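Local coordinates for protein methylornithine synthase PylB (Methanosarcina barkeri, PDB 3T7V) that catalyses the radical-based isomerization of L-lysine to (3R)-3-methyl-D-ornithine, a step in pyrrolysine biosynthesis, with a [4Fe-4S] cluster and S-adenosylmethionine, at residues I65-Y70 / L113-D118; C71-S76 / V183-D188; E171-E176 / V204-L209; T210-D215 / M237-Q242. One frame throughout, in Å; residues are numbered along the deposited sequence.

Contact 1. Residues I65-Y70 / L113-D118; sequences IYFSTY and LTMGED. With SAM (S-adenosylmethionine), chain C.
F67 and M115 meet because each holds its CG between its own backbone N and carbonyl carbon (chi1 62° and 54°). M115 CB lies over one face of the phenyl ring in a CH-pi contact, 4.0 Å from its centroid, while SD makes an oblique Met-aromatic contact. CZ of F67 touches M115 CG at 3.5 Å, and its CE1 rests 3.8 Å from L113 CB; a flat, apolar ring suits both neighbours. An alanine in place of F67 would probably leave L113 and M115 without this ring and open a gap under helix 126-139. Strands 58-68 and 110-115 run parallel, joined by T114 N to I65 O (2.9 Å), F67 N to T114 O and G116 N to S68 O. Glycine suits G116, since a CB there would clash with Y70 O. M115-G116-E117 probably corresponds to the GGE motif of radical SAM enzymes, and M115 O lies 3.1 Å from SAM N. Past the strands, S68 OG donates to D118 OD2 (2.6 Å) from above the carboxylate plane; R90 forms a salt bridge to the same oxygen. Two such donors on D118 OD2 would probably favour the ionised carboxylate.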
# COMPACT_ATOMS: atom_id res chain seq x y z
N ILE A 65 -0.61 11.46 0.60
CA ILE A 65 -1.41 12.66 0.97
C ILE A 65 -2.78 12.22 1.42
O ILE A 65 -3.68 11.94 0.59
CB ILE A 65 -1.54 13.64 -0.19
CG1 ILE A 65 -0.13 14.06 -0.73
CG2 ILE A 65 -2.33 14.89 0.27
CD1 ILE A 65 -0.26 15.01 -1.93
N TYR A 66 -2.92 12.16 2.74
CA TYR A 66 -4.21 11.75 3.35
C TYR A 66 -4.99 13.04 3.50
O TYR A 66 -4.75 13.83 4.42
CB TYR A 66 -3.87 11.11 4.71
CG TYR A 66 -4.96 10.25 5.32
CD1 TYR A 66 -6.23 10.11 4.80
CD2 TYR A 66 -4.66 9.59 6.51
CE1 TYR A 66 -7.17 9.26 5.37
CE2 TYR A 66 -5.59 8.75 7.11
CZ TYR A 66 -6.83 8.62 6.53
OH TYR A 66 -7.70 7.79 7.21
N PHE A 67 -5.87 13.32 2.51
CA PHE A 67 -6.46 14.66 2.37
C PHE A 67 -7.78 14.86 3.13
O PHE A 67 -8.22 15.96 3.29
CB PHE A 67 -6.64 15.07 0.88
CG PHE A 67 -7.57 14.22 0.09
CD1 PHE A 67 -7.07 13.15 -0.61
CD2 PHE A 67 -8.94 14.46 0.05
CE1 PHE A 67 -7.90 12.32 -1.33
CE2 PHE A 67 -9.83 13.63 -0.64
CZ PHE A 67 -9.28 12.53 -1.37
N SER A 68 -8.33 13.75 3.62
CA SER A 68 -9.49 13.81 4.50
C SER A 68 -9.54 12.59 5.36
O SER A 68 -9.47 11.46 4.84
CB SER A 68 -10.80 13.92 3.72
OG SER A 68 -11.87 13.90 4.70
N THR A 69 -9.65 12.79 6.69
CA THR A 69 -9.69 11.66 7.61
C THR A 69 -11.07 11.40 8.12
O THR A 69 -11.25 10.69 9.10
CB THR A 69 -8.70 11.78 8.75
OG1 THR A 69 -9.04 12.97 9.47
CG2 THR A 69 -7.23 11.92 8.21
N TYR A 70 -12.08 11.92 7.43
CA TYR A 70 -13.45 11.52 7.69
C TYR A 70 -13.82 10.24 6.98
O TYR A 70 -13.50 10.07 5.82
CB TYR A 70 -14.41 12.63 7.21
CG TYR A 70 -14.36 13.84 8.10
CD1 TYR A 70 -13.40 14.83 7.88
CD2 TYR A 70 -15.23 13.96 9.15
CE1 TYR A 70 -13.31 15.92 8.73
CE2 TYR A 70 -15.13 15.10 10.00
CZ TYR A 70 -14.15 16.05 9.74
OH TYR A 70 -14.09 17.15 10.59
N LEU A 113 -3.27 9.96 -3.32
CA LEU A 113 -4.30 10.87 -2.71
C LEU A 113 -5.30 9.91 -2.03
O LEU A 113 -6.00 9.13 -2.71
CB LEU A 113 -5.04 11.65 -3.81
CG LEU A 113 -4.15 12.55 -4.65
CD1 LEU A 113 -5.00 13.15 -5.75
CD2 LEU A 113 -3.49 13.56 -3.73
N THR A 114 -5.31 9.92 -0.70
CA THR A 114 -6.09 8.99 0.09
C THR A 114 -7.08 9.72 0.96
O THR A 114 -6.81 10.80 1.51
CB THR A 114 -5.12 8.18 0.99
OG1 THR A 114 -4.33 7.32 0.15
CG2 THR A 114 -5.89 7.23 1.99
N MET A 115 -8.27 9.11 1.13
CA MET A 115 -9.24 9.61 2.09
C MET A 115 -9.93 8.43 2.72
O MET A 115 -10.01 7.32 2.19
CB MET A 115 -10.30 10.58 1.47
CG MET A 115 -11.01 9.93 0.26
SD MET A 115 -12.39 11.03 -0.19
CE MET A 115 -12.93 10.21 -1.68
N GLY A 116 -10.52 8.71 3.90
CA GLY A 116 -11.64 7.85 4.35
C GLY A 116 -12.82 8.00 3.39
O GLY A 116 -12.74 8.86 2.46
N GLU A 117 -13.86 7.21 3.53
CA GLU A 117 -15.04 7.40 2.70
C GLU A 117 -15.76 8.61 3.30
O GLU A 117 -16.70 8.48 4.06
CB GLU A 117 -15.91 6.15 2.69
CG GLU A 117 -15.19 4.97 2.02
CD GLU A 117 -16.16 3.97 1.40
OE1 GLU A 117 -17.37 4.18 1.39
OE2 GLU A 117 -15.58 2.95 0.89
N ASP A 118 -15.31 9.81 2.85
CA ASP A 118 -15.78 11.06 3.52
C ASP A 118 -17.13 11.42 2.90
O ASP A 118 -17.19 11.68 1.69
CB ASP A 118 -14.71 12.12 3.22
CG ASP A 118 -15.08 13.49 3.74
OD1 ASP A 118 -16.16 13.67 4.24
OD2 ASP A 118 -14.19 14.35 3.56
N SAM C . -10.71 4.41 3.11
CA SAM C . -10.17 3.82 1.98
C SAM C . -10.11 2.35 2.02
O SAM C . -10.44 1.74 3.06
OXT SAM C . -9.83 1.75 0.92
CB SAM C . -8.81 3.95 1.91
CG SAM C . -7.94 3.81 3.10
SD SAM C . -6.60 2.57 2.84
CE SAM C . -5.17 3.60 2.94
C5' SAM C . -6.56 1.79 4.44
C4' SAM C . -6.06 0.55 4.39
O4' SAM C . -4.96 1.02 5.40
C3' SAM C . -6.85 -0.46 4.75
O3' SAM C . -6.96 -0.94 3.41
C2' SAM C . -5.68 -1.22 5.41
O2' SAM C . -5.04 -2.19 4.52
C1' SAM C . -4.65 -0.24 5.99
N9 SAM C . -4.91 -0.05 7.47
C8 SAM C . -5.93 0.59 8.10
N7 SAM C . -5.78 0.47 9.41
C5 SAM C . -4.63 -0.26 9.63
C6 SAM C . -4.02 -0.75 10.79
N6 SAM C . -4.51 -0.54 12.01
N1 SAM C . -2.85 -1.41 10.67
C2 SAM C . -2.31 -1.67 9.45
N3 SAM C . -2.93 -1.31 8.30
C4 SAM C . -4.08 -0.58 8.42

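Contact 2. Residues C71-S76 / V183-D188; sequences CKNQCS and VGQSFD. With SF4 (iron/sulfur cluster), chain B.
C75, the middle cysteine of the CX3CX2C cluster loop that marks radical SAM enzymes, meets Q185 of the segment leading into helix 187-200. C71 SG binds FE2 and C75 SG binds FE4 of the [4Fe-4S] cluster, each at 2.3 Å, and C78 is the third cysteine ligand. The C75 sulfur sits beside its own backbone N, anti to the carbonyl carbon (chi1 -59°). There it accepts a nearly straight hydrogen bond from Q185 NE2 at 3.3 Å, with the sulfur almost exactly in the plane of the amide. C71 SG is gripped in a similar way by the backbone N of N73, also at 3.3 Å. Such donors may draw electron density from the sulfurs and so tune the cluster.

Glutamine suits its place because its primary amide does several jobs. While NE2 serves the sulfur, it also donates to a water 3.2 Å away, which accepts from Q74 N at 2.9 Å and donates to V183 O, tying the two backbones together. OE1 accepts from R182, a residue that binds SAM. The amides of N73 and Q185 stack with their planes 15° apart, and N73 CB lies 3.7 Å from S3 of the cluster. Beside them V183 packs against Q74, its CB 3.6 Å from Q74 O and its CG1 beside Q74 CG and CD. Three cysteines on the cluster, with the fourth iron chelated by the amino and carboxylate groups of SAM, are the hallmark of the radical SAM site.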
# COMPACT_ATOMS: atom_id res chain seq x y z
N CYS A 71 -14.53 9.36 7.68
CA CYS A 71 -14.98 8.09 7.07
C CYS A 71 -16.35 7.71 7.57
O CYS A 71 -16.59 7.79 8.78
CB CYS A 71 -14.00 7.01 7.37
SG CYS A 71 -14.37 5.55 6.29
N LYS A 72 -17.18 7.23 6.67
CA LYS A 72 -18.51 6.74 7.04
C LYS A 72 -18.53 5.21 7.35
O LYS A 72 -19.56 4.69 7.77
CB LYS A 72 -19.52 7.13 5.94
CG LYS A 72 -19.32 6.42 4.60
CD LYS A 72 -20.09 7.31 3.51
CE LYS A 72 -19.94 6.65 2.13
NZ LYS A 72 -20.82 5.49 2.09
N ASN A 73 -17.45 4.53 7.06
CA ASN A 73 -17.40 3.04 7.24
C ASN A 73 -16.93 2.68 8.66
O ASN A 73 -16.47 3.55 9.44
CB ASN A 73 -16.43 2.40 6.22
CG ASN A 73 -17.04 2.20 4.85
OD1 ASN A 73 -16.26 1.84 3.89
ND2 ASN A 73 -18.34 2.28 4.75
N GLN A 74 -17.06 1.40 8.98
CA GLN A 74 -16.87 0.95 10.38
C GLN A 74 -15.90 -0.21 10.44
O GLN A 74 -16.10 -1.23 11.14
CB GLN A 74 -18.20 0.72 11.16
CG GLN A 74 -19.03 -0.26 10.49
CD GLN A 74 -20.35 -0.43 11.29
OE1 GLN A 74 -20.36 -0.75 12.49
NE2 GLN A 74 -21.41 -0.01 10.66
N CYS A 75 -14.82 -0.13 9.68
CA CYS A 75 -13.80 -1.17 9.75
C CYS A 75 -13.30 -1.39 11.17
O CYS A 75 -12.94 -0.47 11.88
CB CYS A 75 -12.65 -0.86 8.83
SG CYS A 75 -13.10 -0.68 7.09
N SER A 76 -13.22 -2.68 11.54
CA SER A 76 -12.90 -2.98 12.96
C SER A 76 -11.44 -2.70 13.35
O SER A 76 -11.11 -2.58 14.50
CB SER A 76 -13.31 -4.39 13.29
OG SER A 76 -12.61 -5.23 12.46
N VAL A 183 -16.39 -4.39 8.00
CA VAL A 183 -17.78 -4.64 8.48
C VAL A 183 -18.77 -3.93 7.58
O VAL A 183 -18.69 -2.71 7.33
CB VAL A 183 -17.91 -4.13 9.93
CG1 VAL A 183 -19.35 -4.33 10.36
CG2 VAL A 183 -16.96 -4.94 10.80
N GLY A 184 -19.74 -4.71 7.10
CA GLY A 184 -20.85 -4.12 6.32
C GLY A 184 -20.53 -3.84 4.85
O GLY A 184 -21.37 -3.31 4.10
N GLN A 185 -19.29 -4.17 4.43
CA GLN A 185 -18.90 -3.90 3.07
C GLN A 185 -18.98 -5.18 2.23
O GLN A 185 -18.68 -6.25 2.75
CB GLN A 185 -17.43 -3.39 3.06
CG GLN A 185 -17.44 -2.01 3.69
CD GLN A 185 -16.04 -1.67 4.13
OE1 GLN A 185 -15.11 -1.73 3.32
NE2 GLN A 185 -15.88 -1.38 5.44
N SER A 186 -19.43 -5.04 0.97
CA SER A 186 -19.47 -6.17 0.05
C SER A 186 -18.03 -6.69 -0.18
O SER A 186 -17.10 -5.91 -0.42
CB SER A 186 -20.01 -5.52 -1.32
OG SER A 186 -20.00 -6.51 -2.25
N PHE A 187 -17.91 -8.01 -0.28
CA PHE A 187 -16.65 -8.59 -0.66
C PHE A 187 -16.48 -8.37 -2.19
O PHE A 187 -15.42 -7.85 -2.66
CB PHE A 187 -16.70 -10.07 -0.34
CG PHE A 187 -15.37 -10.76 -0.61
CD1 PHE A 187 -14.45 -10.89 0.43
CD2 PHE A 187 -15.08 -11.24 -1.89
CE1 PHE A 187 -13.20 -11.51 0.20
CE2 PHE A 187 -13.86 -11.91 -2.11
CZ PHE A 187 -12.92 -12.03 -1.08
N ASP A 188 -17.49 -8.70 -2.98
CA ASP A 188 -17.33 -8.62 -4.43
C ASP A 188 -17.33 -7.17 -4.90
O ASP A 188 -16.81 -6.87 -5.99
CB ASP A 188 -18.43 -9.43 -5.12
CG ASP A 188 -18.23 -10.93 -5.01
OD1 ASP A 188 -17.09 -11.38 -4.71
OD2 ASP A 188 -19.22 -11.67 -5.23
FE1 SF4 B . -10.72 3.02 4.80
FE2 SF4 B . -12.67 4.04 6.51
FE3 SF4 B . -10.43 3.10 7.61
FE4 SF4 B . -12.18 1.41 6.58
S1 SF4 B . -12.58 2.77 8.34
S2 SF4 B . -9.93 1.38 6.24
S3 SF4 B . -13.01 2.52 4.81
S4 SF4 B . -10.56 4.89 6.29
O HOH W 1 -18.45 -0.23 7.05

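Contact 3. Residues E171-E176 / V204-L209; sequences ETYDTE and VEDGIL. With SAM (S-adenosylmethionine), chain C.
E171 and L209 lie side by side, and both reach SAM, the glutamate by hydrogen bonds. Its CB points away from strand 203-210, and CG sits beside the backbone N, anti to the carbonyl carbon (chi1 -42°). A bend at chi2 (-51°) then turns CD back, and the carboxylate comes up against the ribose of SAM. OE1 takes a hydrogen bond from SAM O2' at 2.7 Å and also rests 3.4 Å from L209 CG. OE2 accepts from SAM O3' at 2.5 Å and is held as well by a salt bridge to R182. Glutamate suits this place because its two oxygens match the two neighbouring hydroxyls, while L209 offers an apolar wall whose CD2 packs 3.6 Å from SAM N3.

The backbone fixes the root of E171 in a single bridge: its N donates to G207 O at 2.9 Å, and its O accepts from L209 N, also at 2.9 Å. A water donates both to that carbonyl and to L209 O. Y173 and D206 meet tip to tip. The phenol OH donates to the syn lone pair of D206 OD2 at 2.5 Å, with ring and carboxylate planes 69° apart. D206 OD1 accepts from G207 N at 2.8 Å and from Q170 N. An alanine at D206 would probably leave the Y173 hydroxyl and these two backbone N-H groups without their side-chain acceptor. Bonded at both oxygens, the D206 carboxylate probably stays ionised, and its bond from Y173 joins the loop that carries E171 to strand 203-210.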
# COMPACT_ATOMS: atom_id res chain seq x y z
N GLU A 171 -7.80 -6.70 1.91
CA GLU A 171 -7.44 -7.06 3.34
C GLU A 171 -7.28 -8.57 3.53
O GLU A 171 -6.28 -9.06 4.07
CB GLU A 171 -8.39 -6.58 4.43
CG GLU A 171 -8.92 -5.18 4.31
CD GLU A 171 -7.85 -4.17 4.10
OE1 GLU A 171 -6.60 -4.36 4.36
OE2 GLU A 171 -8.22 -3.10 3.61
N THR A 172 -8.26 -9.31 3.05
CA THR A 172 -8.20 -10.78 3.09
C THR A 172 -9.16 -11.30 2.02
O THR A 172 -10.26 -10.75 1.83
CB THR A 172 -8.61 -11.29 4.49
OG1 THR A 172 -8.60 -12.70 4.48
CG2 THR A 172 -10.00 -10.81 4.92
N TYR A 173 -8.85 -12.45 1.45
CA TYR A 173 -9.81 -13.20 0.65
C TYR A 173 -10.48 -14.37 1.39
O TYR A 173 -11.24 -15.15 0.78
CB TYR A 173 -9.15 -13.76 -0.64
CG TYR A 173 -8.91 -12.66 -1.63
CD1 TYR A 173 -7.84 -11.76 -1.49
CD2 TYR A 173 -9.78 -12.50 -2.68
CE1 TYR A 173 -7.68 -10.66 -2.40
CE2 TYR A 173 -9.62 -11.45 -3.61
CZ TYR A 173 -8.58 -10.56 -3.45
OH TYR A 173 -8.47 -9.52 -4.34
N ASP A 174 -10.22 -14.46 2.70
CA ASP A 174 -10.90 -15.44 3.53
C ASP A 174 -12.22 -14.80 3.95
O ASP A 174 -12.24 -13.80 4.67
CB ASP A 174 -9.98 -15.65 4.75
CG ASP A 174 -10.55 -16.52 5.81
OD1 ASP A 174 -11.74 -16.84 5.78
OD2 ASP A 174 -9.66 -16.92 6.69
N THR A 175 -13.34 -15.32 3.43
CA THR A 175 -14.62 -14.66 3.62
C THR A 175 -15.06 -14.55 5.08
O THR A 175 -15.60 -13.44 5.50
CB THR A 175 -15.67 -15.27 2.68
OG1 THR A 175 -15.60 -16.69 2.77
CG2 THR A 175 -15.26 -14.90 1.29
N GLU A 176 -14.66 -15.58 5.85
CA GLU A 176 -14.98 -15.63 7.29
C GLU A 176 -14.27 -14.47 8.01
O GLU A 176 -14.77 -13.87 8.96
CB GLU A 176 -14.49 -16.97 7.89
CG GLU A 176 -14.80 -18.24 7.12
CD GLU A 176 -16.24 -18.69 7.31
OE1 GLU A 176 -16.45 -19.84 7.79
OE2 GLU A 176 -17.14 -17.89 6.98
N VAL A 204 -3.91 -1.20 -10.84
CA VAL A 204 -4.60 -1.45 -9.56
C VAL A 204 -3.64 -2.00 -8.55
O VAL A 204 -2.69 -2.77 -8.90
CB VAL A 204 -5.87 -2.25 -9.71
CG1 VAL A 204 -6.83 -1.57 -10.70
CG2 VAL A 204 -5.60 -3.63 -10.19
N GLU A 205 -3.78 -1.57 -7.31
CA GLU A 205 -3.02 -2.16 -6.18
C GLU A 205 -4.03 -2.87 -5.29
O GLU A 205 -5.07 -2.29 -4.88
CB GLU A 205 -2.36 -1.02 -5.35
CG GLU A 205 -1.46 -1.61 -4.22
CD GLU A 205 -0.80 -0.60 -3.26
OE1 GLU A 205 -1.22 0.58 -3.15
OE2 GLU A 205 0.14 -1.06 -2.50
N ASP A 206 -3.67 -4.11 -4.96
CA ASP A 206 -4.41 -4.89 -3.94
C ASP A 206 -3.50 -5.10 -2.79
O ASP A 206 -2.27 -4.89 -2.86
CB ASP A 206 -4.84 -6.23 -4.56
CG ASP A 206 -6.01 -6.93 -3.83
OD1 ASP A 206 -6.53 -6.40 -2.79
OD2 ASP A 206 -6.44 -7.99 -4.40
N GLY A 207 -4.10 -5.49 -1.66
CA GLY A 207 -3.32 -5.62 -0.44
C GLY A 207 -4.00 -6.51 0.55
O GLY A 207 -5.23 -6.58 0.60
N ILE A 208 -3.17 -7.13 1.36
CA ILE A 208 -3.65 -7.93 2.51
C ILE A 208 -3.08 -7.49 3.82
O ILE A 208 -2.04 -6.79 3.87
CB ILE A 208 -3.46 -9.39 2.18
CG1 ILE A 208 -1.99 -9.66 2.13
CG2 ILE A 208 -4.38 -9.76 0.97
CD1 ILE A 208 -1.67 -11.18 1.79
N LEU A 209 -3.82 -7.74 4.90
CA LEU A 209 -3.37 -7.46 6.23
C LEU A 209 -2.87 -8.73 6.86
O LEU A 209 -3.47 -9.79 6.68
CB LEU A 209 -4.53 -6.95 7.02
CG LEU A 209 -4.88 -5.57 7.07
CD1 LEU A 209 -6.02 -5.36 8.11
CD2 LEU A 209 -3.72 -4.73 7.60
N SAM C . -10.71 4.41 3.11
CA SAM C . -10.17 3.82 1.98
C SAM C . -10.11 2.35 2.02
O SAM C . -10.44 1.74 3.06
OXT SAM C . -9.83 1.75 0.92
CB SAM C . -8.81 3.95 1.91
CG SAM C . -7.94 3.81 3.10
SD SAM C . -6.60 2.57 2.84
CE SAM C . -5.17 3.60 2.94
C5' SAM C . -6.56 1.79 4.44
C4' SAM C . -6.06 0.55 4.39
O4' SAM C . -4.96 1.02 5.40
C3' SAM C . -6.85 -0.46 4.75
O3' SAM C . -6.96 -0.94 3.41
C2' SAM C . -5.68 -1.22 5.41
O2' SAM C . -5.04 -2.19 4.52
C1' SAM C . -4.65 -0.24 5.99
N9 SAM C . -4.91 -0.05 7.47
C8 SAM C . -5.93 0.59 8.10
N7 SAM C . -5.78 0.47 9.41
C5 SAM C . -4.63 -0.26 9.63
C6 SAM C . -4.02 -0.75 10.79
N6 SAM C . -4.51 -0.54 12.01
N1 SAM C . -2.85 -1.41 10.67
C2 SAM C . -2.31 -1.67 9.45
N3 SAM C . -2.93 -1.31 8.30
C4 SAM C . -4.08 -0.58 8.42
O HOH W 2 -5.27 -11.28 5.60

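Contact 4. Residues T210-D215 / M237-Q242; sequences TGVGND and MTFLPQ. With SAM (S-adenosylmethionine), chain C; MD0 (5-amino-D-isoleucine), chain D.
T210 and T238 form a parallel bridge between strands 203-210 and 233-238, neighbours in the TIM-barrel-like sheet, where 237-242 runs out into a loop that binds the adenine of SAM. Two backbone hydrogen bonds frame it: T210 N donates to M237 O (2.9 Å) and F239 N to T210 O (2.8 Å). A water donates to both G211 O and F239 O, continuing the link beyond the sheet. Within 210-215, N214 braces the turn from both ends of its amide: ND2 donates in the amide plane to T210 OG1, which also bonds L256 O, and OD1 accepts from V212 N. Glycine suits position 211, since at its backbone angles a CB would jam against the carbonyl O of T210.

The apolar contact is a CH-pi one. F239 holds CG anti to the backbone N (chi1 173°), beside V212, whose CG2 sits over one face of the ring, 4.0 Å from the centroid; P241 N lies over the opposite face. Cofactor contacts follow. The CE methyl of M237, on an unbranched apolar chain, touches both ligands, 3.6 Å from SAM N3 and 3.7 Å from CG2 of 5-amino-D-isoleucine. L240 reads the adenine edge through its backbone: its N donates to SAM N1 at 3.1 Å, and SAM N6 donates to its O at 2.9 Å.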
# COMPACT_ATOMS: atom_id res chain seq x y z
N THR A 210 -1.76 -8.65 7.59
CA THR A 210 -1.28 -9.79 8.37
C THR A 210 -1.25 -9.40 9.81
O THR A 210 -1.24 -8.24 10.12
CB THR A 210 0.07 -10.35 7.85
OG1 THR A 210 0.29 -11.61 8.51
CG2 THR A 210 1.24 -9.47 8.15
N GLY A 211 -1.24 -10.39 10.70
CA GLY A 211 -1.26 -10.09 12.13
C GLY A 211 -2.63 -9.82 12.65
O GLY A 211 -2.77 -9.19 13.70
N VAL A 212 -3.66 -10.23 11.89
CA VAL A 212 -5.02 -9.83 12.21
C VAL A 212 -5.87 -11.09 12.41
O VAL A 212 -7.09 -11.05 12.26
CB VAL A 212 -5.56 -8.85 11.08
CG1 VAL A 212 -5.84 -9.67 9.80
CG2 VAL A 212 -6.63 -7.85 11.60
N GLY A 213 -5.22 -12.21 12.70
CA GLY A 213 -5.90 -13.48 13.02
C GLY A 213 -5.89 -14.41 11.81
O GLY A 213 -6.55 -15.46 11.83
N ASN A 214 -5.20 -14.00 10.74
CA ASN A 214 -4.97 -14.90 9.60
C ASN A 214 -3.90 -15.93 9.93
O ASN A 214 -2.80 -15.61 10.36
CB ASN A 214 -4.50 -14.06 8.39
CG ASN A 214 -3.28 -13.19 8.69
OD1 ASN A 214 -3.31 -12.39 9.66
ND2 ASN A 214 -2.20 -13.33 7.91
N ASP A 215 -4.25 -17.17 9.79
CA ASP A 215 -3.24 -18.24 9.88
C ASP A 215 -2.59 -18.54 8.54
O ASP A 215 -2.89 -17.85 7.54
CB ASP A 215 -3.88 -19.52 10.56
CG ASP A 215 -4.95 -20.27 9.67
OD1 ASP A 215 -5.43 -19.76 8.59
OD2 ASP A 215 -5.33 -21.46 10.03
N MET A 237 0.46 -5.43 4.77
CA MET A 237 0.74 -4.59 5.94
C MET A 237 0.57 -5.34 7.22
O MET A 237 -0.41 -6.12 7.35
CB MET A 237 -0.21 -3.40 5.92
CG MET A 237 -0.05 -2.63 4.61
SD MET A 237 -0.99 -1.14 4.64
CE MET A 237 -0.42 -0.02 5.99
N THR A 238 1.49 -5.13 8.15
CA THR A 238 1.25 -5.63 9.52
C THR A 238 0.13 -4.86 10.20
O THR A 238 0.18 -3.59 10.21
CB THR A 238 2.53 -5.36 10.39
OG1 THR A 238 3.64 -6.00 9.70
CG2 THR A 238 2.36 -5.91 11.81
N PHE A 239 -0.85 -5.55 10.78
CA PHE A 239 -1.90 -4.86 11.56
C PHE A 239 -1.29 -4.29 12.82
O PHE A 239 -0.70 -4.99 13.65
CB PHE A 239 -2.97 -5.90 11.88
CG PHE A 239 -4.02 -5.41 12.81
CD1 PHE A 239 -4.61 -4.14 12.65
CD2 PHE A 239 -4.33 -6.15 13.91
CE1 PHE A 239 -5.56 -3.69 13.57
CE2 PHE A 239 -5.27 -5.67 14.83
CZ PHE A 239 -5.89 -4.45 14.62
N LEU A 240 -1.50 -2.98 12.97
CA LEU A 240 -1.10 -2.32 14.27
C LEU A 240 -2.42 -2.01 14.96
O LEU A 240 -3.19 -1.14 14.48
CB LEU A 240 -0.42 -1.00 13.91
CG LEU A 240 0.96 -1.11 13.20
CD1 LEU A 240 1.75 0.24 13.21
CD2 LEU A 240 1.85 -2.25 13.72
N PRO A 241 -2.72 -2.62 16.10
CA PRO A 241 -4.04 -2.35 16.79
C PRO A 241 -4.08 -0.87 17.22
O PRO A 241 -3.04 -0.25 17.61
CB PRO A 241 -3.96 -3.26 18.07
CG PRO A 241 -3.11 -4.39 17.54
CD PRO A 241 -1.96 -3.71 16.74
N GLN A 242 -5.28 -0.31 17.05
CA GLN A 242 -5.44 1.15 17.22
C GLN A 242 -6.37 1.41 18.42
O GLN A 242 -7.39 0.76 18.61
CB GLN A 242 -6.14 1.73 15.95
CG GLN A 242 -5.28 1.52 14.68
CD GLN A 242 -4.00 2.37 14.69
OE1 GLN A 242 -4.00 3.55 15.10
NE2 GLN A 242 -2.91 1.84 14.12
N SAM C . -10.71 4.41 3.11
CA SAM C . -10.17 3.82 1.98
C SAM C . -10.11 2.35 2.02
O SAM C . -10.44 1.74 3.06
OXT SAM C . -9.83 1.75 0.92
CB SAM C . -8.81 3.95 1.91
CG SAM C . -7.94 3.81 3.10
SD SAM C . -6.60 2.57 2.84
CE SAM C . -5.17 3.60 2.94
C5' SAM C . -6.56 1.79 4.44
C4' SAM C . -6.06 0.55 4.39
O4' SAM C . -4.96 1.02 5.40
C3' SAM C . -6.85 -0.46 4.75
O3' SAM C . -6.96 -0.94 3.41
C2' SAM C . -5.68 -1.22 5.41
O2' SAM C . -5.04 -2.19 4.52
C1' SAM C . -4.65 -0.24 5.99
N9 SAM C . -4.91 -0.05 7.47
C8 SAM C . -5.93 0.59 8.10
N7 SAM C . -5.78 0.47 9.41
C5 SAM C . -4.63 -0.26 9.63
C6 SAM C . -4.02 -0.75 10.79
N6 SAM C . -4.51 -0.54 12.01
N1 SAM C . -2.85 -1.41 10.67
C2 SAM C . -2.31 -1.67 9.45
N3 SAM C . -2.93 -1.31 8.30
C4 SAM C . -4.08 -0.58 8.42
C MD0 D . 0.94 3.43 2.94
N MD0 D . 0.10 4.91 4.67
O MD0 D . 1.35 3.34 1.77
CA MD0 D . -0.06 4.49 3.29
CB MD0 D . -1.51 3.96 3.05
CD MD0 D . -3.15 3.68 1.07
NE MD0 D . -3.21 3.49 -0.37
CG MD0 D . -1.70 3.72 1.53
CG2 MD0 D . -1.85 2.67 3.83
OXT MD0 D . 1.32 2.68 3.85
O HOH W 3 -0.73 -7.53 14.67

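The four contacts gather round SAM and the cluster, which contact 2 holds. Contacts 1 and 2 adjoin, their centres 15 Å apart, and a probable hydrogen bond from K72 N to E117 O (2.9 Å) joins 113-118 to the cluster loop 71-76. Contact 2 meets contact 3 where F187 CZ packs 3.6 Å from Y173 CD2. Contacts 3 and 4 share strand 203-210 and lie 12 Å apart between centres, with M237 N probably bonded to I208 O. Contact 1 touches neither, yet all three reach SAM: contact 1 at its methionine part, contact 3 at its ribose and the N3 edge of adenine, contact 4 mainly at its adenine. T114 of contact 1 and M237 of contact 4 also touch 5-amino-D-isoleucine.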